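Local atomic coordinates of monosaccharide-transporting ATPase (PDB entry 5DTE), a protein that binds the sugar D-allose in a cleft between two lobes and probably delivers it to an ABC transporter as a periplasmic solute-binding protein. Residues P111-D116 against E281-Q286; K130-G135 against Q290-V295; K147-A152 against L245-D250; M227-V232 against G262-T267; G164-D169 against S195-T200. All coordinates share one frame; numbering follows the deposited sequence.

Contact 1 of 5, residues P111-D116 against E281-Q286. With ALL (beta-D-allopyranose), chain E.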
# COMPACT_ATOMS: atom_id res chain seq x y z
N PRO A 111 3.84 0.54 -23.96
CA PRO A 111 3.98 -0.30 -22.77
C PRO A 111 3.42 0.38 -21.52
O PRO A 111 3.42 1.60 -21.42
CB PRO A 111 5.50 -0.50 -22.65
CG PRO A 111 6.11 0.12 -23.88
CD PRO A 111 5.01 0.44 -24.84
N ILE A 112 2.93 -0.42 -20.58
CA ILE A 112 2.23 0.13 -19.45
C ILE A 112 2.32 -0.80 -18.24
O ILE A 112 2.02 -1.99 -18.32
CB ILE A 112 0.75 0.42 -19.82
CG1 ILE A 112 -0.00 1.04 -18.65
CG2 ILE A 112 0.04 -0.84 -20.32
CD1 ILE A 112 -1.36 1.60 -19.03
N ILE A 113 2.75 -0.24 -17.12
CA ILE A 113 3.00 -0.99 -15.90
C ILE A 113 1.95 -0.70 -14.85
O ILE A 113 1.76 0.44 -14.43
CB ILE A 113 4.39 -0.67 -15.27
CG1 ILE A 113 5.52 -0.95 -16.27
CG2 ILE A 113 4.60 -1.47 -14.01
CD1 ILE A 113 5.28 -2.20 -17.13
N ASP A 114 1.27 -1.75 -14.40
CA ASP A 114 0.30 -1.62 -13.33
C ASP A 114 1.04 -1.68 -11.97
O ASP A 114 1.47 -2.74 -11.53
CB ASP A 114 -0.76 -2.71 -13.49
CG ASP A 114 -1.57 -2.94 -12.23
OD1 ASP A 114 -1.84 -1.96 -11.51
OD2 ASP A 114 -1.92 -4.12 -11.95
N LEU A 115 1.19 -0.52 -11.32
CA LEU A 115 1.89 -0.42 -10.03
C LEU A 115 0.93 -0.42 -8.85
O LEU A 115 -0.20 0.04 -8.98
CB LEU A 115 2.76 0.85 -10.00
CG LEU A 115 3.59 1.24 -8.77
CD1 LEU A 115 4.70 0.23 -8.51
CD2 LEU A 115 4.20 2.63 -8.94
N ASP A 116 1.38 -0.96 -7.71
CA ASP A 116 0.68 -0.95 -6.40
C ASP A 116 -0.63 -1.75 -6.30
O ASP A 116 -0.66 -2.82 -5.67
CB ASP A 116 0.37 0.49 -5.96
CG ASP A 116 -0.16 0.57 -4.53
OD1 ASP A 116 0.37 -0.15 -3.64
OD2 ASP A 116 -1.10 1.36 -4.28
N GLU A 281 12.06 0.26 -14.56
CA GLU A 281 12.98 -0.68 -15.18
C GLU A 281 12.21 -1.59 -16.14
O GLU A 281 12.72 -2.02 -17.18
CB GLU A 281 13.73 -1.50 -14.12
CG GLU A 281 15.16 -1.00 -13.80
CD GLU A 281 16.24 -1.57 -14.73
OE1 GLU A 281 15.92 -2.48 -15.54
OE2 GLU A 281 17.41 -1.13 -14.65
N HIS A 282 10.95 -1.85 -15.79
CA HIS A 282 10.08 -2.76 -16.53
C HIS A 282 9.49 -2.09 -17.75
O HIS A 282 9.27 -2.73 -18.78
CB HIS A 282 8.96 -3.28 -15.63
CG HIS A 282 9.31 -4.52 -14.88
ND1 HIS A 282 8.35 -5.33 -14.28
CD2 HIS A 282 10.50 -5.11 -14.63
CE1 HIS A 282 8.95 -6.35 -13.71
NE2 HIS A 282 10.25 -6.25 -13.90
N ALA A 283 9.20 -0.80 -17.64
CA ALA A 283 8.73 -0.03 -18.78
C ALA A 283 9.80 -0.03 -19.87
O ALA A 283 9.52 -0.33 -21.03
CB ALA A 283 8.38 1.41 -18.36
N LEU A 284 11.04 0.29 -19.47
CA LEU A 284 12.19 0.41 -20.35
C LEU A 284 12.46 -0.86 -21.13
O LEU A 284 12.84 -0.81 -22.30
CB LEU A 284 13.44 0.78 -19.56
CG LEU A 284 13.42 2.20 -18.98
CD1 LEU A 284 14.60 2.43 -18.06
CD2 LEU A 284 13.39 3.22 -20.10
N LYS A 285 12.29 -2.00 -20.46
CA LYS A 285 12.48 -3.30 -21.10
C LYS A 285 11.44 -3.45 -22.19
O LYS A 285 11.76 -3.77 -23.32
CB LYS A 285 12.40 -4.45 -20.10
CG LYS A 285 13.71 -4.76 -19.36
CD LYS A 285 13.56 -6.02 -18.48
CE LYS A 285 14.65 -6.14 -17.41
NZ LYS A 285 14.05 -6.69 -16.15
N GLN A 286 10.19 -3.19 -21.83
CA GLN A 286 9.10 -3.27 -22.79
C GLN A 286 9.18 -2.21 -23.91
O GLN A 286 8.57 -2.39 -24.96
CB GLN A 286 7.77 -3.15 -22.06
CG GLN A 286 7.17 -4.49 -21.65
CD GLN A 286 5.67 -4.47 -21.57
OE1 GLN A 286 5.06 -3.47 -21.15
NE2 GLN A 286 5.05 -5.56 -21.97
C1 ALL E . -2.19 1.29 -0.73
C2 ALL E . -0.68 1.33 -0.68
C3 ALL E . -0.16 2.05 0.51
C4 ALL E . -0.86 3.36 0.73
C5 ALL E . -2.35 3.09 0.84
C6 ALL E . -3.15 4.28 1.26
O1 ALL E . -2.65 0.83 -1.94
O2 ALL E . -0.21 -0.03 -0.62
O3 ALL E . -0.39 1.22 1.69
O4 ALL E . -0.37 3.98 1.93
O5 ALL E . -2.80 2.63 -0.47
O6 ALL E . -3.21 5.20 0.20
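Ile113 meets the helix at Ala283 and His282, and this is the buried side of the contact. With CG1 turned opposite the carbonyl carbon (chi1 -57°), the branch reaches across: Ile113 CG1 lies 3.9 Å from Ala283 N and 4.3 Å from Ala283 CB. Its CD1 meets His282 CB at 4.1 Å, the two side chains crossing at about a right angle while the imidazole end leads away. A branched chain suits a central strand, and the small Ala283 lets the helix come close; the axes are 8.2 Å apart and nearly antiparallel, at 158°. Such helix-on-sheet packing is characteristic of the lobes of sugar-binding proteins of this family. The other end of the contact is partly exposed to solvent. There Pro111 lays CB against the extended chain of Gln286, 3.4 Å from OE1. At the far end of 111-116, well past the helix segment 281-286, Asp116 faces the sugar: OD1 accepts from allose O2, and OD2 from allose O1 (2.9 Å). The backbone polar groups of Ile113 and Asp114 serve neighbouring strands, so within this contact strand and helix meet by packing alone, with no directional bond across it.

Contact 2 of 5, residues K130-G135 against Q290-V295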
# COMPACT_ATOMS: atom_id res chain seq x y z
N LYS A 130 -3.46 -8.72 -21.72
CA LYS A 130 -2.21 -9.06 -21.05
C LYS A 130 -1.67 -7.81 -20.38
O LYS A 130 -1.47 -6.78 -21.05
CB LYS A 130 -1.19 -9.62 -22.04
CG LYS A 130 -1.71 -10.73 -22.95
CD LYS A 130 -2.55 -11.77 -22.25
CE LYS A 130 -3.10 -12.78 -23.26
NZ LYS A 130 -4.14 -13.69 -22.71
N PHE A 131 -1.45 -7.88 -19.07
CA PHE A 131 -0.96 -6.72 -18.34
C PHE A 131 0.09 -7.11 -17.33
O PHE A 131 0.16 -8.26 -16.91
CB PHE A 131 -2.12 -6.01 -17.64
CG PHE A 131 -2.57 -6.68 -16.38
CD1 PHE A 131 -2.23 -6.16 -15.14
CD2 PHE A 131 -3.33 -7.84 -16.43
CE1 PHE A 131 -2.65 -6.79 -13.96
CE2 PHE A 131 -3.75 -8.46 -15.26
CZ PHE A 131 -3.41 -7.93 -14.02
N ASN A 132 0.92 -6.15 -16.93
CA ASN A 132 2.07 -6.45 -16.09
C ASN A 132 2.04 -5.67 -14.78
O ASN A 132 1.96 -4.44 -14.81
CB ASN A 132 3.35 -6.15 -16.86
CG ASN A 132 3.36 -6.78 -18.25
OD1 ASN A 132 3.75 -7.94 -18.42
ND2 ASN A 132 2.91 -6.02 -19.25
N TYR A 133 2.09 -6.37 -13.65
CA TYR A 133 2.01 -5.73 -12.32
C TYR A 133 3.36 -5.70 -11.61
O TYR A 133 4.24 -6.53 -11.88
CB TYR A 133 0.97 -6.45 -11.44
CG TYR A 133 0.88 -6.09 -9.94
CD1 TYR A 133 0.23 -4.92 -9.50
CD2 TYR A 133 1.38 -6.95 -8.96
CE1 TYR A 133 0.13 -4.62 -8.14
CE2 TYR A 133 1.28 -6.66 -7.61
CZ TYR A 133 0.65 -5.50 -7.19
OH TYR A 133 0.57 -5.23 -5.82
N VAL A 134 3.52 -4.72 -10.73
CA VAL A 134 4.64 -4.65 -9.79
C VAL A 134 4.12 -4.20 -8.43
O VAL A 134 3.52 -3.12 -8.34
CB VAL A 134 5.73 -3.67 -10.27
CG1 VAL A 134 6.78 -3.45 -9.17
CG2 VAL A 134 6.37 -4.16 -11.54
N GLY A 135 4.34 -5.00 -7.38
CA GLY A 135 3.95 -4.61 -6.03
C GLY A 135 4.51 -5.43 -4.88
O GLY A 135 5.73 -5.64 -4.79
N GLN A 290 11.78 -6.42 -24.77
CA GLN A 290 12.24 -7.57 -23.99
C GLN A 290 11.15 -8.03 -23.02
O GLN A 290 10.31 -7.24 -22.57
CB GLN A 290 13.50 -7.25 -23.19
CG GLN A 290 14.59 -6.46 -23.89
CD GLN A 290 15.64 -5.95 -22.90
OE1 GLN A 290 15.59 -4.79 -22.45
NE2 GLN A 290 16.59 -6.81 -22.55
N GLU A 291 11.18 -9.31 -22.67
CA GLU A 291 10.14 -9.86 -21.82
C GLU A 291 10.32 -9.48 -20.35
O GLU A 291 11.44 -9.43 -19.84
CB GLU A 291 10.08 -11.38 -21.96
CG GLU A 291 11.35 -12.10 -21.54
CD GLU A 291 11.25 -13.59 -21.79
OE1 GLU A 291 10.13 -14.09 -22.01
OE2 GLU A 291 12.30 -14.27 -21.76
N ILE A 292 9.20 -9.19 -19.71
CA ILE A 292 9.15 -8.98 -18.27
C ILE A 292 8.17 -10.00 -17.68
O ILE A 292 7.28 -10.48 -18.39
CB ILE A 292 8.69 -7.53 -17.90
CG1 ILE A 292 7.36 -7.20 -18.57
CG2 ILE A 292 9.75 -6.49 -18.21
CD1 ILE A 292 6.80 -5.87 -18.20
N PRO A 293 8.33 -10.34 -16.38
CA PRO A 293 7.32 -11.16 -15.69
C PRO A 293 5.94 -10.47 -15.67
O PRO A 293 5.89 -9.23 -15.73
CB PRO A 293 7.89 -11.29 -14.27
CG PRO A 293 8.81 -10.09 -14.12
CD PRO A 293 9.42 -9.95 -15.47
N SER A 294 4.84 -11.23 -15.61
CA SER A 294 3.52 -10.62 -15.51
C SER A 294 3.28 -10.05 -14.12
O SER A 294 2.48 -9.12 -13.95
CB SER A 294 2.41 -11.61 -15.85
OG SER A 294 2.14 -11.57 -17.24
N VAL A 295 3.96 -10.63 -13.13
CA VAL A 295 3.90 -10.17 -11.74
C VAL A 295 5.29 -10.08 -11.13
O VAL A 295 6.13 -10.93 -11.35
CB VAL A 295 3.06 -11.11 -10.87
CG1 VAL A 295 2.80 -10.48 -9.49
CG2 VAL A 295 1.75 -11.44 -11.55
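The amide of Tyr133 gives its hydrogen to Ser294 O across 2.8 Å, in a nearly straight bond (173° at the hydrogen). This tie lies at the edge of the parallel sheet of the first lobe, where the chain at 290-295 comes in to start the outermost strand, 295-297, beside strand 132-135. The donor is tilted 32° from the carbonyl plane, and the same oxygen receives a CA-H...O contact from Asn132 CA at 3.4 Å. Beside this polar link, the Asn132 and Ile292 side chains cross at about a right angle, Asn132 CG 3.6 Å from Ile292 CD1; isoleucine lays hydrocarbon on the carbon of the amide and also reaches Ile113. Tyr133 turns the opposite way, its CG anti to the backbone N (chi1 171°), and its hydroxyl is hydrogen-bonded to Asp116 O of the pocket loop. A tyrosine thus spans both needs, apolar along the ring and polar at the end. Val295 CG1 meets that ring in plane at the edge, 3.8 Å from Tyr133 CD2.

Contact 3 of 5, residues K147-A152 against L245-D250. With ALL (beta-D-allopyranose), chain E.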
# COMPACT_ATOMS: atom_id res chain seq x y z
N LYS A 147 1.06 -11.43 12.69
CA LYS A 147 1.76 -12.49 13.39
C LYS A 147 2.75 -11.92 14.38
O LYS A 147 2.92 -12.46 15.47
CB LYS A 147 2.47 -13.42 12.40
CG LYS A 147 2.75 -14.79 12.97
CD LYS A 147 2.93 -15.83 11.87
CE LYS A 147 3.32 -17.17 12.45
NZ LYS A 147 2.67 -17.40 13.77
N ASN A 148 3.38 -10.81 14.00
CA ASN A 148 4.40 -10.18 14.84
C ASN A 148 3.79 -9.53 16.08
O ASN A 148 4.33 -9.63 17.18
CB ASN A 148 5.17 -9.16 14.01
CG ASN A 148 6.38 -8.60 14.73
OD1 ASN A 148 6.32 -7.51 15.30
ND2 ASN A 148 7.49 -9.34 14.70
N LEU A 149 2.65 -8.88 15.89
CA LEU A 149 1.90 -8.25 16.97
C LEU A 149 1.23 -9.29 17.88
O LEU A 149 1.13 -9.08 19.09
CB LEU A 149 0.84 -7.31 16.39
CG LEU A 149 -0.19 -6.65 17.31
CD1 LEU A 149 0.41 -5.46 18.05
CD2 LEU A 149 -1.46 -6.25 16.52
N ALA A 150 0.76 -10.38 17.29
CA ALA A 150 0.16 -11.48 18.06
C ALA A 150 1.15 -11.98 19.07
O ALA A 150 0.84 -12.07 20.26
CB ALA A 150 -0.27 -12.61 17.15
N GLU A 151 2.36 -12.29 18.60
CA GLU A 151 3.48 -12.64 19.45
C GLU A 151 3.83 -11.55 20.47
O GLU A 151 4.07 -11.84 21.64
CB GLU A 151 4.70 -12.96 18.58
CG GLU A 151 4.48 -14.17 17.70
CD GLU A 151 4.72 -15.49 18.43
OE1 GLU A 151 3.86 -16.39 18.33
OE2 GLU A 151 5.78 -15.61 19.08
N ALA A 152 3.83 -10.29 20.02
CA ALA A 152 4.17 -9.14 20.88
C ALA A 152 3.22 -8.93 22.06
O ALA A 152 3.67 -8.54 23.15
CB ALA A 152 4.22 -7.88 20.04
N LEU A 245 -0.56 -2.39 21.91
CA LEU A 245 0.48 -2.36 20.89
C LEU A 245 -0.14 -2.27 19.50
O LEU A 245 -1.12 -2.94 19.19
CB LEU A 245 1.38 -3.59 21.01
CG LEU A 245 1.86 -3.86 22.43
CD1 LEU A 245 2.76 -5.11 22.48
CD2 LEU A 245 2.56 -2.64 22.99
N VAL A 246 0.46 -1.43 18.66
CA VAL A 246 -0.08 -1.10 17.36
C VAL A 246 0.88 -1.57 16.26
O VAL A 246 2.10 -1.47 16.43
CB VAL A 246 -0.36 0.44 17.28
CG1 VAL A 246 -0.90 0.89 15.92
CG2 VAL A 246 -1.31 0.85 18.41
N SER A 247 0.34 -2.13 15.18
CA SER A 247 1.13 -2.44 13.99
C SER A 247 0.60 -1.67 12.78
O SER A 247 -0.61 -1.46 12.63
CB SER A 247 1.12 -3.94 13.71
OG SER A 247 -0.21 -4.42 13.63
N GLY A 248 1.52 -1.24 11.91
CA GLY A 248 1.16 -0.50 10.71
C GLY A 248 1.70 -1.14 9.45
O GLY A 248 2.21 -2.25 9.48
N TYR A 249 1.61 -0.41 8.34
CA TYR A 249 1.96 -0.97 7.04
C TYR A 249 2.31 0.12 6.04
O TYR A 249 1.46 0.95 5.75
CB TYR A 249 0.79 -1.79 6.49
CG TYR A 249 1.15 -2.74 5.39
CD1 TYR A 249 1.21 -4.11 5.62
CD2 TYR A 249 1.44 -2.28 4.11
CE1 TYR A 249 1.55 -5.01 4.62
CE2 TYR A 249 1.78 -3.17 3.08
CZ TYR A 249 1.83 -4.54 3.35
OH TYR A 249 2.15 -5.42 2.35
N ASP A 250 3.57 0.09 5.56
CA ASP A 250 4.13 0.89 4.45
C ASP A 250 5.61 1.20 4.72
O ASP A 250 6.45 1.19 3.81
CB ASP A 250 3.40 2.22 4.19
CG ASP A 250 2.12 2.04 3.39
OD1 ASP A 250 1.84 0.91 2.95
OD2 ASP A 250 1.38 3.03 3.23
C1 ALL E . -2.19 1.29 -0.73
C2 ALL E . -0.68 1.33 -0.68
C3 ALL E . -0.16 2.05 0.51
C4 ALL E . -0.86 3.36 0.73
C5 ALL E . -2.35 3.09 0.84
C6 ALL E . -3.15 4.28 1.26
O1 ALL E . -2.65 0.83 -1.94
O2 ALL E . -0.21 -0.03 -0.62
O3 ALL E . -0.39 1.22 1.69
O4 ALL E . -0.37 3.98 1.93
O5 ALL E . -2.80 2.63 -0.47
O6 ALL E . -3.21 5.20 0.20
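Leu245 opens strand 245-247 by closing on two residues of helix 138-152. Its CB lies 3.6 Å from Leu149 CD1, and its CD1 reaches Ala152 CB at 4.0 Å; the small alanine leaves room for the branched end of the leucine. Helix and strand run almost antiparallel, at 171°, with axes 8.8 Å apart, as expected where a helix covers a parallel sheet. Val246 points from the opposite face and packs on Ala228 and Val232 of helix 225-237, so the strand is sandwiched between helices. Ser247 returns to the first face. Its chi1 of 54° sets OG between the backbone N and carbonyl carbon, 3.6 Å from Leu149 CD2. A serine is small enough to sit under the leucine while its own buried hydroxyl is satisfied by Glu145 OE2, one turn before Leu149. Beyond Gly248 the chain moves away from helix 138-152 toward the sugar. Tyr249 touches Arg174, and Asp250 OD1 accepts a bond from allose O3 (2.6 Å); OD2 faces O4, but their modelled separation is too short to be relied on. The apolar packing fixes the strand against its helix, consistent with a firm base for the following loop that presents Asp250 to the sugar.

Contact 4 of 5, residues M227-V232 against G262-T267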
# COMPACT_ATOMS: atom_id res chain seq x y z
N MET A 227 -2.99 5.11 9.37
CA MET A 227 -3.99 4.75 10.39
C MET A 227 -3.33 4.25 11.70
O MET A 227 -3.89 4.40 12.79
CB MET A 227 -4.98 3.72 9.84
CG MET A 227 -5.70 4.18 8.59
SD MET A 227 -6.95 3.05 7.95
CE MET A 227 -5.96 1.72 7.30
N ALA A 228 -2.14 3.66 11.58
CA ALA A 228 -1.37 3.23 12.75
C ALA A 228 -0.97 4.41 13.62
O ALA A 228 -1.01 4.35 14.85
CB ALA A 228 -0.12 2.46 12.31
N ILE A 229 -0.57 5.49 12.97
CA ILE A 229 -0.17 6.72 13.64
C ILE A 229 -1.35 7.37 14.33
O ILE A 229 -1.24 7.87 15.44
CB ILE A 229 0.44 7.72 12.63
CG1 ILE A 229 1.75 7.14 12.07
CG2 ILE A 229 0.61 9.11 13.26
CD1 ILE A 229 2.94 7.35 12.96
N GLY A 230 -2.49 7.35 13.64
CA GLY A 230 -3.71 7.89 14.20
C GLY A 230 -4.16 7.06 15.38
O GLY A 230 -4.78 7.58 16.31
N ALA A 231 -3.84 5.78 15.35
CA ALA A 231 -4.25 4.83 16.37
C ALA A 231 -3.39 4.95 17.63
O ALA A 231 -3.88 4.84 18.75
CB ALA A 231 -4.19 3.43 15.82
N VAL A 232 -2.09 5.18 17.43
CA VAL A 232 -1.19 5.41 18.56
C VAL A 232 -1.60 6.66 19.35
O VAL A 232 -1.64 6.63 20.58
CB VAL A 232 0.27 5.56 18.09
CG1 VAL A 232 1.16 5.97 19.26
CG2 VAL A 232 0.76 4.27 17.48
N GLY A 262 9.42 2.89 20.36
CA GLY A 262 8.58 1.91 21.02
C GLY A 262 7.09 2.24 20.96
O GLY A 262 6.26 1.45 21.39
N LYS A 263 6.76 3.42 20.42
CA LYS A 263 5.36 3.84 20.28
C LYS A 263 4.58 2.85 19.38
O LYS A 263 3.36 2.70 19.53
CB LYS A 263 5.28 5.25 19.71
CG LYS A 263 5.83 6.37 20.60
CD LYS A 263 5.35 7.76 20.13
CE LYS A 263 5.89 8.90 20.99
NZ LYS A 263 5.49 8.83 22.44
N MET A 264 5.30 2.20 18.47
CA MET A 264 4.74 1.14 17.62
C MET A 264 5.47 -0.19 17.76
O MET A 264 6.66 -0.23 18.09
CB MET A 264 4.76 1.55 16.15
CG MET A 264 3.67 2.52 15.74
SD MET A 264 3.47 2.32 13.97
CE MET A 264 3.12 4.00 13.53
N GLN A 265 4.77 -1.28 17.49
CA GLN A 265 5.36 -2.60 17.54
C GLN A 265 6.11 -2.89 16.25
O GLN A 265 7.29 -3.23 16.27
CB GLN A 265 4.29 -3.66 17.76
CG GLN A 265 4.79 -5.05 17.46
CD GLN A 265 5.90 -5.47 18.41
OE1 GLN A 265 5.93 -5.06 19.58
NE2 GLN A 265 6.81 -6.30 17.91
N ASN A 266 5.41 -2.74 15.13
CA ASN A 266 6.01 -2.94 13.83
C ASN A 266 5.25 -2.23 12.74
O ASN A 266 4.10 -1.84 12.92
CB ASN A 266 6.06 -4.43 13.50
CG ASN A 266 4.71 -4.97 13.09
OD1 ASN A 266 4.33 -4.92 11.91
ND2 ASN A 266 3.96 -5.49 14.05
N THR A 267 5.91 -2.07 11.59
CA THR A 267 5.25 -1.71 10.33
C THR A 267 5.91 -2.59 9.30
O THR A 267 6.95 -3.18 9.58
CB THR A 267 5.42 -0.23 9.98
OG1 THR A 267 4.49 0.12 8.94
CG2 THR A 267 6.82 0.05 9.51
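Apolar packing makes up nearly all of this contact, and Met264 supplies most of it. Its methyl CE lies against two residues of the helix, 3.8 Å from Ala228 CB and 3.4 Å from Ile229 CD1; the Met264 and Ile229 side chains cross at about a right angle. Nearer the backbone, Met264 CG rests 3.8 Å from Val232 CG2. A long, flexible methionine suits this place: CG, opposite the carbonyl carbon (chi1 -78°), is set beside Val232, and the bend at chi3 (-144°) brings CE to Ala228 and Ile229. The small side chain of Ala228 makes room for the sulfur and methyl. These three helix residues belong to helix 225-237 of the second lobe, and the loop 262-267 packs on that helix beside the lobe's parallel sheet. The loop follows helix 253-261, after which Gly262 takes a positive phi of 96° that glycine tolerates. Polar links run to other parts. Lys263 lays its aliphatic CB near Val232, but its NZ leads away to a salt bridge with Glu236. Backbone hydrogen bonds tie Met264 to Tyr258 and Gln265 to Val246, and Thr267 OG1 is bonded to Asp225.

Contact 5 of 5, residues G164-D169 against S195-T200. With ALL (beta-D-allopyranose), chain E.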
# COMPACT_ATOMS: atom_id res chain seq x y z
N GLY A 164 -8.68 -0.05 5.34
CA GLY A 164 -8.60 1.04 4.40
C GLY A 164 -9.94 1.32 3.76
O GLY A 164 -10.96 0.82 4.24
N ILE A 165 -9.94 2.15 2.71
CA ILE A 165 -11.14 2.38 1.92
C ILE A 165 -11.71 1.04 1.49
O ILE A 165 -11.05 0.29 0.76
CB ILE A 165 -10.86 3.23 0.65
CG1 ILE A 165 -10.35 4.62 1.03
CG2 ILE A 165 -12.10 3.37 -0.17
CD1 ILE A 165 -10.04 5.47 -0.16
N PRO A 166 -12.93 0.72 1.96
CA PRO A 166 -13.63 -0.52 1.59
C PRO A 166 -13.53 -0.83 0.09
O PRO A 166 -13.70 0.07 -0.74
CB PRO A 166 -15.08 -0.24 2.00
CG PRO A 166 -14.95 0.71 3.15
CD PRO A 166 -13.72 1.54 2.89
N GLY A 167 -13.21 -2.08 -0.24
CA GLY A 167 -13.17 -2.50 -1.62
C GLY A 167 -11.79 -2.69 -2.21
O GLY A 167 -11.54 -3.70 -2.85
N VAL A 168 -10.90 -1.71 -2.02
CA VAL A 168 -9.55 -1.79 -2.57
C VAL A 168 -8.83 -3.06 -2.17
O VAL A 168 -8.75 -3.40 -0.99
CB VAL A 168 -8.68 -0.59 -2.15
CG1 VAL A 168 -7.20 -0.98 -2.14
CG2 VAL A 168 -8.92 0.60 -3.07
N ASP A 169 -8.30 -3.76 -3.17
CA ASP A 169 -7.66 -5.05 -2.97
C ASP A 169 -6.59 -5.04 -1.90
O ASP A 169 -6.57 -5.90 -1.03
CB ASP A 169 -7.06 -5.53 -4.29
CG ASP A 169 -6.74 -7.01 -4.27
OD1 ASP A 169 -7.70 -7.80 -4.37
OD2 ASP A 169 -5.55 -7.36 -4.16
N SER A 195 -13.35 0.46 9.30
CA SER A 195 -12.57 1.18 8.31
C SER A 195 -12.21 2.60 8.74
O SER A 195 -13.08 3.37 9.20
CB SER A 195 -13.31 1.23 6.98
OG SER A 195 -12.65 2.08 6.08
N ALA A 196 -10.94 2.95 8.61
CA ALA A 196 -10.54 4.33 8.82
C ALA A 196 -10.06 4.97 7.52
O ALA A 196 -9.54 6.08 7.53
CB ALA A 196 -9.47 4.41 9.87
N ASN A 197 -10.25 4.26 6.40
CA ASN A 197 -10.05 4.80 5.04
C ASN A 197 -8.65 5.30 4.69
O ASN A 197 -8.52 6.12 3.77
CB ASN A 197 -11.04 5.94 4.77
CG ASN A 197 -12.48 5.46 4.66
OD1 ASN A 197 -12.86 4.89 3.64
ND2 ASN A 197 -13.27 5.68 5.71
N TRP A 198 -7.64 4.83 5.43
CA TRP A 198 -6.22 5.14 5.20
C TRP A 198 -5.78 6.51 5.72
O TRP A 198 -4.61 6.88 5.55
CB TRP A 198 -5.86 5.04 3.71
CG TRP A 198 -5.86 3.65 3.14
CD1 TRP A 198 -5.44 2.48 3.74
CD2 TRP A 198 -6.34 3.29 1.86
NE1 TRP A 198 -5.60 1.42 2.88
CE2 TRP A 198 -6.17 1.89 1.73
CE3 TRP A 198 -6.90 4.01 0.80
CZ2 TRP A 198 -6.54 1.21 0.58
CZ3 TRP A 198 -7.26 3.34 -0.33
CH2 TRP A 198 -7.08 1.95 -0.44
N GLU A 199 -6.70 7.24 6.35
CA GLU A 199 -6.44 8.59 6.86
C GLU A 199 -6.02 8.57 8.32
O GLU A 199 -6.65 7.90 9.12
CB GLU A 199 -7.68 9.49 6.72
CG GLU A 199 -7.77 10.30 5.42
CD GLU A 199 -9.02 11.19 5.38
OE1 GLU A 199 -9.22 12.01 6.31
OE2 GLU A 199 -9.82 11.05 4.42
N THR A 200 -4.99 9.33 8.68
CA THR A 200 -4.63 9.50 10.09
C THR A 200 -5.82 10.03 10.91
O THR A 200 -6.28 9.35 11.84
CB THR A 200 -3.42 10.44 10.28
OG1 THR A 200 -2.23 9.79 9.82
CG2 THR A 200 -3.22 10.75 11.72
C1 ALL E . -2.19 1.29 -0.73
C2 ALL E . -0.68 1.33 -0.68
C3 ALL E . -0.16 2.05 0.51
C4 ALL E . -0.86 3.36 0.73
C5 ALL E . -2.35 3.09 0.84
C6 ALL E . -3.15 4.28 1.26
O1 ALL E . -2.65 0.83 -1.94
O2 ALL E . -0.21 -0.03 -0.62
O3 ALL E . -0.39 1.22 1.69
O4 ALL E . -0.37 3.98 1.93
O5 ALL E . -2.80 2.63 -0.47
O6 ALL E . -3.21 5.20 0.20
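The sugar pocket is floored by Trp198, which is carried on a type I' turn from Ala196 to Glu199 and flanked on one ring face by Gly164 and Ile165, on the other by the allose. Gly164 CA lies 3.5 Å from the centroid of the five-membered ring, 19° off its normal, a CH-pi contact that a side chain would block; glycine is therefore suited to this point. Ile165 CB makes an off-centre CH-pi contact, 4.2 Å from the centroid of the Trp198 six-membered ring. Its CD1 packs separately on Trp198 CZ3, and Val168 CG1 meets the edge in plane, 3.4 Å from Trp198 CH2. With CG turned opposite the carbonyl carbon (chi1 -69°), the indole presents its other face to the sugar's exocyclic C6, 3.3 Å above the plane and offset toward the rim. An aromatic face against a sugar is a recurring device of carbohydrate-binding proteins. Both loops leave the carboxyl ends of parallel strands, 157-163 and 188-195, and each leads into a helix of the second lobe. The turn needs positive phi at Asn197 and Trp198, which asparagine accepts readily. Below the indole, Ser195 OG gives a hydrogen bond to Gly164 O at 2.8 Å, from 55° out of the carbonyl plane. Asn197 OD1 stands 3.5 Å from Pro166 CD, while its ND2 is hydrogen-bonded to Gln202.

The five contacts divide between the two lobes of the protein. Contacts 1 and 2, centres 7 Å apart, share the first parallel sheet, where strands 112-115 and 132-135 are neighbours. Contacts 3 and 4, centres 9 Å apart, belong to the second lobe, their centres more than 30 Å away, and touch through backbone hydrogen bonds between 245-250 and 262-267. Contacts 4 and 5 have centres about 16 Å apart, yet touch through Met227 packed on Trp198 and Ala196. Contacts 3, 4 and 5 are nested inside the loops closed by 1 and 2, so the chain builds the second lobe as an insertion before completing the first. The allose touches contacts 1, 3 and 5, bridging both lobes.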